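Local coordinates for enolase from the environmental genome shotgun sequencing of the Sargasso Sea (PDB 2QGY), which is of unknown function but belongs to the enolase superfamily and binds a magnesium ion, consistent with a metal-dependent enzyme of the mandelate racemase and muconate lactonizing type, at residues A[124-138]-A[347-360]. Numbering follows the deposited sequence.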
ATOM      1  N   LEU A 124     -10.027  -6.299  26.456  1.00 21.84           N
ATOM      2  CA  LEU A 124     -10.484  -6.073  25.085  1.00 22.56           C
ATOM      3  C   LEU A 124     -11.372  -7.220  24.569  1.00 22.13           C
ATOM      4  O   LEU A 124     -12.403  -6.985  23.901  1.00 21.99           O
ATOM      5  CB  LEU A 124      -9.275  -5.868  24.171  1.00 21.52           C
ATOM      6  CG  LEU A 124      -9.578  -5.781  22.680  1.00 22.72           C
ATOM      7  CD1 LEU A 124     -10.629  -4.694  22.380  1.00 22.18           C
ATOM      8  CD2 LEU A 124      -8.277  -5.515  21.946  1.00 21.62           C
ATOM      9  N   ASN A 125     -11.009  -8.455  24.885  1.00 22.99           N
ATOM     10  CA  ASN A 125     -11.780  -9.580  24.351  1.00 24.21           C
ATOM     11  C   ASN A 125     -13.243  -9.527  24.813  1.00 24.96           C
ATOM     12  O   ASN A 125     -14.145  -9.887  24.057  1.00 25.46           O
ATOM     13  CB  ASN A 125     -11.109 -10.956  24.533  1.00 24.12           C
ATOM     14  CG  ASN A 125     -10.733 -11.292  25.992  1.00 24.83           C
ATOM     15  OD1 ASN A 125     -11.012 -10.544  26.907  1.00 24.38           O
ATOM     16  ND2 ASN A 125     -10.110 -12.470  26.188  1.00 22.48           N
ATOM     17  N   SER A 126     -13.465  -9.020  26.019  1.00 25.84           N
ATOM     18  CA  SER A 126     -14.819  -8.829  26.567  1.00 26.44           C
ATOM     19  C   SER A 126     -15.620  -7.735  25.866  1.00 27.09           C
ATOM     20  O   SER A 126     -16.867  -7.753  25.890  1.00 27.37           O
ATOM     21  CB  SER A 126     -14.758  -8.575  28.078  1.00 26.33           C
ATOM     22  OG  SER A 126     -14.438  -9.776  28.768  1.00 27.43           O
ATOM     23  N   LEU A 127     -14.923  -6.782  25.234  1.00 26.11           N
ATOM     24  CA  LEU A 127     -15.551  -5.816  24.345  1.00 26.64           C
ATOM     25  C   LEU A 127     -15.892  -6.422  22.997  1.00 27.08           C
ATOM     26  O   LEU A 127     -16.760  -5.927  22.280  1.00 27.49           O
ATOM     27  CB  LEU A 127     -14.619  -4.628  24.091  1.00 26.91           C
ATOM     28  CG  LEU A 127     -14.298  -3.618  25.191  1.00 27.43           C
ATOM     29  CD1 LEU A 127     -13.754  -2.342  24.506  1.00 28.87           C
ATOM     30  CD2 LEU A 127     -15.473  -3.256  26.078  1.00 29.97           C
ATOM     31  N   LEU A 128     -15.181  -7.476  22.636  1.00 27.67           N
ATOM     32  CA  LEU A 128     -15.315  -8.043  21.307  1.00 29.41           C
ATOM     33  C   LEU A 128     -16.389  -9.118  21.230  1.00 30.37           C
ATOM     34  O   LEU A 128     -17.098  -9.220  20.227  1.00 31.41           O
ATOM     35  CB  LEU A 128     -13.960  -8.576  20.808  1.00 28.54           C
ATOM     36  CG  LEU A 128     -12.783  -7.591  20.696  1.00 28.44           C
ATOM     37  CD1 LEU A 128     -11.606  -8.249  19.987  1.00 28.34           C
ATOM     38  CD2 LEU A 128     -13.172  -6.312  19.957  1.00 29.36           C
ATOM     39  N   THR A 129     -16.509  -9.921  22.278  1.00 31.48           N
ATOM     40  CA  THR A 129     -17.531 -10.961  22.312  1.00 33.70           C
ATOM     41  C   THR A 129     -18.008 -11.177  23.730  1.00 34.04           C
ATOM     42  O   THR A 129     -17.290 -10.846  24.686  1.00 34.08           O
ATOM     43  CB  THR A 129     -17.015 -12.313  21.740  1.00 33.66           C
ATOM     44  OG1 THR A 129     -18.109 -13.234  21.638  1.00 36.95           O
ATOM     45  CG2 THR A 129     -15.942 -12.931  22.642  1.00 33.08           C
ATOM     46  N   LYS A 130     -19.174 -11.776  23.982  0.50 34.48           N
ATOM     47  CA  LYS A 130     -19.639 -11.880  25.405  0.50 34.34           C
ATOM     48  C   LYS A 130     -18.777 -12.747  26.357  0.50 34.35           C
ATOM     49  O   LYS A 130     -18.584 -12.414  27.525  0.50 34.33           O
ATOM     50  CB  LYS A 130     -21.102 -12.345  25.489  0.50 34.66           C
ATOM     51  CG  LYS A 130     -21.766 -12.082  26.852  0.50 35.02           C
ATOM     52  CD  LYS A 130     -22.702 -13.224  27.254  0.50 37.26           C
ATOM     53  CE  LYS A 130     -23.600 -12.837  28.426  0.50 37.62           C
ATOM     54  NZ  LYS A 130     -24.280 -14.031  29.010  0.50 38.92           N
ATOM     55  N   SER A 131     -18.243 -13.827  25.797  1.00 34.57           N
ATOM     56  CA  SER A 131     -17.661 -15.001  26.429  1.00 34.86           C
ATOM     57  C   SER A 131     -16.416 -15.418  25.649  1.00 34.89           C
ATOM     58  O   SER A 131     -16.425 -16.426  24.939  1.00 34.59           O
ATOM     59  CB  SER A 131     -18.685 -16.145  26.549  1.00 36.02           C
ATOM     60  OG  SER A 131     -19.876 -15.695  27.204  1.00 37.38           O
ATOM     61  N   PRO A 132     -15.329 -14.629  25.784  1.00 34.54           N
ATOM     62  CA  PRO A 132     -14.070 -14.949  25.080  1.00 34.02           C
ATOM     63  C   PRO A 132     -13.407 -16.190  25.635  1.00 33.71           C
ATOM     64  O   PRO A 132     -13.622 -16.518  26.801  1.00 33.96           O
ATOM     65  CB  PRO A 132     -13.174 -13.736  25.359  1.00 34.00           C
ATOM     66  CG  PRO A 132     -13.970 -12.776  26.210  1.00 33.86           C
ATOM     67  CD  PRO A 132     -15.229 -13.434  26.646  1.00 34.22           C
ATOM     68  N   LYS A 133     -12.606 -16.882  24.826  1.00 33.25           N
ATOM     69  CA  LYS A 133     -11.791 -17.972  25.348  1.00 34.30           C
ATOM     70  C   LYS A 133     -10.638 -17.350  26.159  1.00 33.92           C
ATOM     71  O   LYS A 133     -10.025 -16.379  25.723  1.00 35.55           O
ATOM     72  CB  LYS A 133     -11.271 -18.894  24.235  1.00 33.75           C
ATOM     73  CG  LYS A 133     -12.333 -19.363  23.223  1.00 36.49           C
ATOM     74  CD  LYS A 133     -11.757 -20.366  22.182  1.00 36.38           C
ATOM     75  CE  LYS A 133     -10.731 -19.740  21.224  1.00 40.15           C
ATOM     76  NZ  LYS A 133     -11.373 -18.796  20.233  1.00 38.72           N
ATOM     77  N   PRO A 134     -10.387 -17.851  27.372  1.00 33.17           N
ATOM     78  CA  PRO A 134      -9.287 -17.294  28.175  1.00 32.53           C
ATOM     79  C   PRO A 134      -7.889 -17.662  27.646  1.00 31.72           C
ATOM     80  O   PRO A 134      -6.923 -16.923  27.878  1.00 32.58           O
ATOM     81  CB  PRO A 134      -9.521 -17.920  29.556  1.00 33.03           C
ATOM     82  CG  PRO A 134     -10.226 -19.216  29.259  1.00 32.91           C
ATOM     83  CD  PRO A 134     -11.142 -18.889  28.102  1.00 33.22           C
ATOM     84  N   ASN A 135      -7.809 -18.782  26.932  1.00 30.34           N
ATOM     85  CA  ASN A 135      -6.571 -19.374  26.422  0.50 29.72           C
ATOM     86  C   ASN A 135      -6.511 -19.255  24.892  1.00 29.48           C
ATOM     87  O   ASN A 135      -7.558 -19.311  24.240  1.00 30.55           O
ATOM     88  CB  ASN A 135      -6.468 -20.855  26.860  0.50 29.80           C
ATOM     89  CG  ASN A 135      -7.789 -21.675  26.654  0.50 30.26           C
ATOM     90  OD1 ASN A 135      -7.947 -22.762  27.229  0.50 29.51           O
ATOM     91  ND2 ASN A 135      -8.707 -21.169  25.835  0.50 31.02           N
ATOM     92  N   VAL A 136      -5.318 -19.124  24.318  1.00 26.14           N
ATOM     93  CA  VAL A 136      -5.235 -19.032  22.863  1.00 24.37           C
ATOM     94  C   VAL A 136      -4.156 -19.953  22.342  1.00 22.04           C
ATOM     95  O   VAL A 136      -3.000 -19.767  22.683  1.00 22.79           O
ATOM     96  CB  VAL A 136      -4.928 -17.569  22.432  1.00 24.17           C
ATOM     97  CG1 VAL A 136      -4.575 -17.497  20.900  1.00 24.29           C
ATOM     98  CG2 VAL A 136      -6.093 -16.675  22.808  1.00 24.63           C
ATOM     99  N   PRO A 137      -4.519 -20.967  21.530  1.00 20.86           N
ATOM    100  CA  PRO A 137      -3.442 -21.807  21.018  1.00 20.23           C
ATOM    101  C   PRO A 137      -2.425 -20.994  20.205  1.00 19.64           C
ATOM    102  O   PRO A 137      -2.819 -20.090  19.446  1.00 19.02           O
ATOM    103  CB  PRO A 137      -4.175 -22.796  20.096  1.00 20.42           C
ATOM    104  CG  PRO A 137      -5.605 -22.863  20.711  1.00 21.97           C
ATOM    105  CD  PRO A 137      -5.851 -21.417  21.071  1.00 20.75           C
ATOM    106  N   ILE A 138      -1.150 -21.315  20.363  1.00 18.99           N
ATOM    107  CA  ILE A 138      -0.082 -20.622  19.635  1.00 18.79           C
ATOM    108  C   ILE A 138       0.844 -21.577  18.901  1.00 18.94           C
ATOM    109  O   ILE A 138       0.879 -22.766  19.192  1.00 19.59           O
ATOM    110  CB  ILE A 138       0.764 -19.710  20.593  1.00 18.82           C
ATOM    111  CG1 ILE A 138       1.195 -20.466  21.860  1.00 19.58           C
ATOM    112  CG2 ILE A 138      -0.028 -18.476  21.001  1.00 19.97           C
ATOM    113  CD1 ILE A 138       2.466 -21.249  21.759  1.00 23.99           C
ATOM    114  N   ILE A 347       2.803 -17.708  28.267  1.00 24.49           N
ATOM    115  CA  ILE A 347       2.802 -18.845  27.343  1.00 25.63           C
ATOM    116  C   ILE A 347       2.993 -20.060  28.237  1.00 25.47           C
ATOM    117  O   ILE A 347       3.991 -20.143  28.966  1.00 25.15           O
ATOM    118  CB  ILE A 347       3.951 -18.770  26.304  1.00 26.01           C
ATOM    119  CG1 ILE A 347       3.922 -17.436  25.499  1.00 26.85           C
ATOM    120  CG2 ILE A 347       4.018 -20.085  25.437  1.00 27.11           C
ATOM    121  CD1 ILE A 347       2.732 -17.159  24.648  1.00 27.75           C
ATOM    122  N   ILE A 348       2.004 -20.957  28.232  1.00 25.24           N
ATOM    123  CA  ILE A 348       2.096 -22.223  28.984  1.00 25.78           C
ATOM    124  C   ILE A 348       1.919 -23.392  28.004  1.00 25.25           C
ATOM    125  O   ILE A 348       0.819 -23.643  27.523  1.00 25.56           O
ATOM    126  CB  ILE A 348       1.055 -22.286  30.141  1.00 25.34           C
ATOM    127  CG1 ILE A 348       1.203 -21.068  31.077  1.00 25.88           C
ATOM    128  CG2 ILE A 348       1.225 -23.586  30.945  1.00 27.15           C
ATOM    129  CD1 ILE A 348       0.060 -20.895  32.055  1.00 27.33           C
ATOM    130  N   ASP A 349       3.009 -24.091  27.707  1.00 25.60           N
ATOM    131  CA  ASP A 349       3.020 -25.097  26.655  1.00 25.67           C
ATOM    132  C   ASP A 349       2.457 -24.504  25.357  1.00 25.34           C
ATOM    133  O   ASP A 349       3.013 -23.540  24.824  1.00 24.60           O
ATOM    134  CB  ASP A 349       2.214 -26.338  27.053  1.00 26.39           C
ATOM    135  CG  ASP A 349       2.804 -27.069  28.245  1.00 30.02           C
ATOM    136  OD1 ASP A 349       4.013 -26.889  28.537  1.00 30.37           O
ATOM    137  OD2 ASP A 349       2.039 -27.839  28.873  1.00 32.14           O
ATOM    138  N   ASN A 350       1.331 -25.052  24.903  1.00 24.52           N
ATOM    139  CA  ASN A 350       0.782 -24.735  23.585  1.00 25.15           C
ATOM    140  C   ASN A 350      -0.196 -23.572  23.510  1.00 24.65           C
ATOM    141  O   ASN A 350      -0.790 -23.359  22.461  1.00 24.54           O
ATOM    142  CB  ASN A 350       0.140 -25.978  22.946  1.00 24.73           C
ATOM    143  CG  ASN A 350      -1.074 -26.499  23.730  1.00 27.29           C
ATOM    144  OD1 ASN A 350      -1.082 -26.517  24.957  1.00 27.60           O
ATOM    145  ND2 ASN A 350      -2.101 -26.941  23.003  1.00 31.41           N
ATOM    146  N   LYS A 351      -0.389 -22.853  24.615  1.00 25.08           N
ATOM    147  CA  LYS A 351      -1.447 -21.847  24.715  1.00 25.32           C
ATOM    148  C   LYS A 351      -0.948 -20.602  25.425  1.00 25.09           C
ATOM    149  O   LYS A 351      -0.244 -20.698  26.418  1.00 25.68           O
ATOM    150  CB  LYS A 351      -2.653 -22.417  25.469  1.00 25.86           C
ATOM    151  CG  LYS A 351      -3.312 -23.600  24.743  1.00 28.02           C
ATOM    152  CD  LYS A 351      -4.673 -23.930  25.313  1.00 32.05           C
ATOM    153  CE  LYS A 351      -5.228 -25.192  24.633  1.00 32.75           C
ATOM    154  NZ  LYS A 351      -6.700 -25.394  24.852  1.00 33.32           N
ATOM    155  N   ALA A 352      -1.290 -19.432  24.901  1.00 23.96           N
ATOM    156  CA  ALA A 352      -1.023 -18.196  25.613  1.00 24.22           C
ATOM    157  C   ALA A 352      -2.226 -17.872  26.482  1.00 24.26           C
ATOM    158  O   ALA A 352      -3.365 -17.860  26.005  1.00 24.94           O
ATOM    159  CB  ALA A 352      -0.744 -17.054  24.621  1.00 23.52           C
ATOM    160  N   HIS A 353      -2.000 -17.606  27.762  1.00 24.43           N
ATOM    161  CA  HIS A 353      -3.106 -17.262  28.651  0.50 24.89           C
ATOM    162  C   HIS A 353      -3.176 -15.760  28.861  1.00 25.31           C
ATOM    163  O   HIS A 353      -2.241 -15.161  29.356  1.00 24.79           O
ATOM    164  CB  HIS A 353      -3.020 -17.991  29.998  0.50 25.03           C
ATOM    165  CG  HIS A 353      -4.113 -17.609  30.951  0.50 26.26           C
ATOM    166  ND1 HIS A 353      -5.300 -18.306  31.042  0.50 26.46           N
ATOM    167  CD2 HIS A 353      -4.211 -16.587  31.833  0.50 28.17           C
ATOM    168  CE1 HIS A 353      -6.076 -17.738  31.946  0.50 27.93           C
ATOM    169  NE2 HIS A 353      -5.441 -16.688  32.439  0.50 28.54           N
ATOM    170  N   ILE A 354      -4.302 -15.171  28.470  1.00 27.06           N
ATOM    171  CA  ILE A 354      -4.503 -13.718  28.502  1.00 30.64           C
ATOM    172  C   ILE A 354      -4.847 -13.296  29.905  1.00 32.13           C
ATOM    173  O   ILE A 354      -5.638 -13.957  30.569  1.00 33.30           O
ATOM    174  CB  ILE A 354      -5.711 -13.287  27.609  1.00 30.89           C
ATOM    175  CG1 ILE A 354      -5.512 -13.720  26.171  1.00 32.53           C
ATOM    176  CG2 ILE A 354      -5.962 -11.774  27.707  1.00 30.92           C
ATOM    177  CD1 ILE A 354      -6.776 -13.607  25.316  1.00 31.43           C
ATOM    178  N   ASN A 355      -4.299 -12.183  30.373  1.00 33.57           N
ATOM    179  CA  ASN A 355      -4.731 -11.737  31.673  1.00 34.81           C
ATOM    180  C   ASN A 355      -6.062 -10.969  31.601  1.00 34.96           C
ATOM    181  O   ASN A 355      -6.613 -10.708  30.510  1.00 35.16           O
ATOM    182  CB  ASN A 355      -3.609 -11.012  32.436  1.00 35.52           C
ATOM    183  CG  ASN A 355      -3.402  -9.588  31.990  1.00 36.14           C
ATOM    184  OD1 ASN A 355      -2.427  -8.949  32.399  1.00 39.71           O
ATOM    185  ND2 ASN A 355      -4.303  -9.074  31.159  1.00 35.05           N
ATOM    186  N   LYS A 356      -6.571 -10.621  32.767  1.00 35.13           N
ATOM    187  CA  LYS A 356      -7.905 -10.089  32.899  1.00 35.59           C
ATOM    188  C   LYS A 356      -7.903  -8.562  33.087  1.00 34.21           C
ATOM    189  O   LYS A 356      -8.928  -7.990  33.442  1.00 34.10           O
ATOM    190  CB  LYS A 356      -8.598 -10.818  34.072  1.00 35.72           C
ATOM    191  CG  LYS A 356      -9.799 -10.114  34.719  1.00 37.59           C
ATOM    192  CD  LYS A 356     -10.196 -10.791  36.051  1.00 37.79           C
ATOM    193  CE  LYS A 356     -11.189  -9.941  36.854  1.00 39.58           C
ATOM    194  NZ  LYS A 356     -11.742 -10.748  37.986  1.00 43.20           N
ATOM    195  N   SER A 357      -6.769  -7.907  32.823  1.00 32.52           N
ATOM    196  CA  SER A 357      -6.669  -6.448  32.989  1.00 31.23           C
ATOM    197  C   SER A 357      -7.481  -5.731  31.911  1.00 29.76           C
ATOM    198  O   SER A 357      -7.785  -6.308  30.861  1.00 29.72           O
ATOM    199  CB  SER A 357      -5.203  -5.978  32.936  1.00 30.16           C
ATOM    200  OG  SER A 357      -4.446  -6.641  33.933  1.00 34.97           O
ATOM    201  N   ALA A 358      -7.818  -4.475  32.168  1.00 27.65           N
ATOM    202  CA  ALA A 358      -8.597  -3.695  31.230  1.00 25.98           C
ATOM    203  C   ALA A 358      -7.841  -3.474  29.902  1.00 24.72           C
ATOM    204  O   ALA A 358      -6.607  -3.343  29.890  1.00 23.32           O
ATOM    205  CB  ALA A 358      -8.987  -2.353  31.860  1.00 26.51           C
ATOM    206  N   GLY A 359      -8.602  -3.403  28.805  1.00 23.04           N
ATOM    207  CA  GLY A 359      -8.038  -3.154  27.466  1.00 21.72           C
ATOM    208  C   GLY A 359      -7.028  -4.223  27.109  1.00 20.86           C
ATOM    209  O   GLY A 359      -7.311  -5.398  27.238  1.00 20.82           O
ATOM    210  N   LEU A 360      -5.831  -3.815  26.682  1.00 19.81           N
ATOM    211  CA  LEU A 360      -4.786  -4.764  26.313  1.00 18.35           C
ATOM    212  C   LEU A 360      -3.891  -5.150  27.472  1.00 18.77           C
ATOM    213  O   LEU A 360      -2.961  -5.954  27.314  1.00 18.99           O
ATOM    214  CB  LEU A 360      -3.879  -4.147  25.232  1.00 19.44           C
ATOM    215  CG  LEU A 360      -4.576  -3.709  23.952  1.00 18.11           C
ATOM    216  CD1 LEU A 360      -3.568  -2.845  23.131  1.00 19.55           C
ATOM    217  CD2 LEU A 360      -5.020  -4.958  23.181  1.00 19.78           C
TER
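Val136 O accepts the backbone N-H of Ala352, with 2.8 Å between Val136 O and Ala352 N, and the CA of Lys351 also leans on this oxygen in a CA-H...O contact. Val136 N returns a bond to Ala352 O, so the two residues form a hydrogen-bonded antiparallel pair. Further bonds follow on each side: Ile354 N to Pro134 O, nearly straight with an N-H...O angle of 166°, and Ile138 N to Asn350 O at 3.0 Å.

Strand 135-141 also runs parallel to strands 168-170 and 327-329, as the first strand of the TIM-like barrel of this superfamily. Strand 351-354 joins it as an antiparallel addition, the second arm of a hairpin that turns back through a type II' turn at Ile348-Lys351.

The buried face carries Val136, Ala352 and Ile138. Ile138 CG2 lies 4.0 Å from Ala352 CB. Ile138 CG1 is turned in toward the Asn350 carbonyl (chi1 49°), and the next torsion (chi2 87°) leaves CD1 beside Ile347 CG2. Helix 309-320 covers Ala352 and Ile354. Ile354 CD1 touches Val136 CG2. Ile354 CD1 also lies 3.6 Å from Asn125 ND2, whose hydrogen bond goes to Ser319 OG. On the other face the extended Lys351 chain runs alongside Asn135 in one of its two modelled conformers.

Farther along, Leu124 N bonds to Gly359 O, and Leu124 CD2 meets Leu360 CD2 at 3.5 Å, the two side chains side by side against helix 99-120.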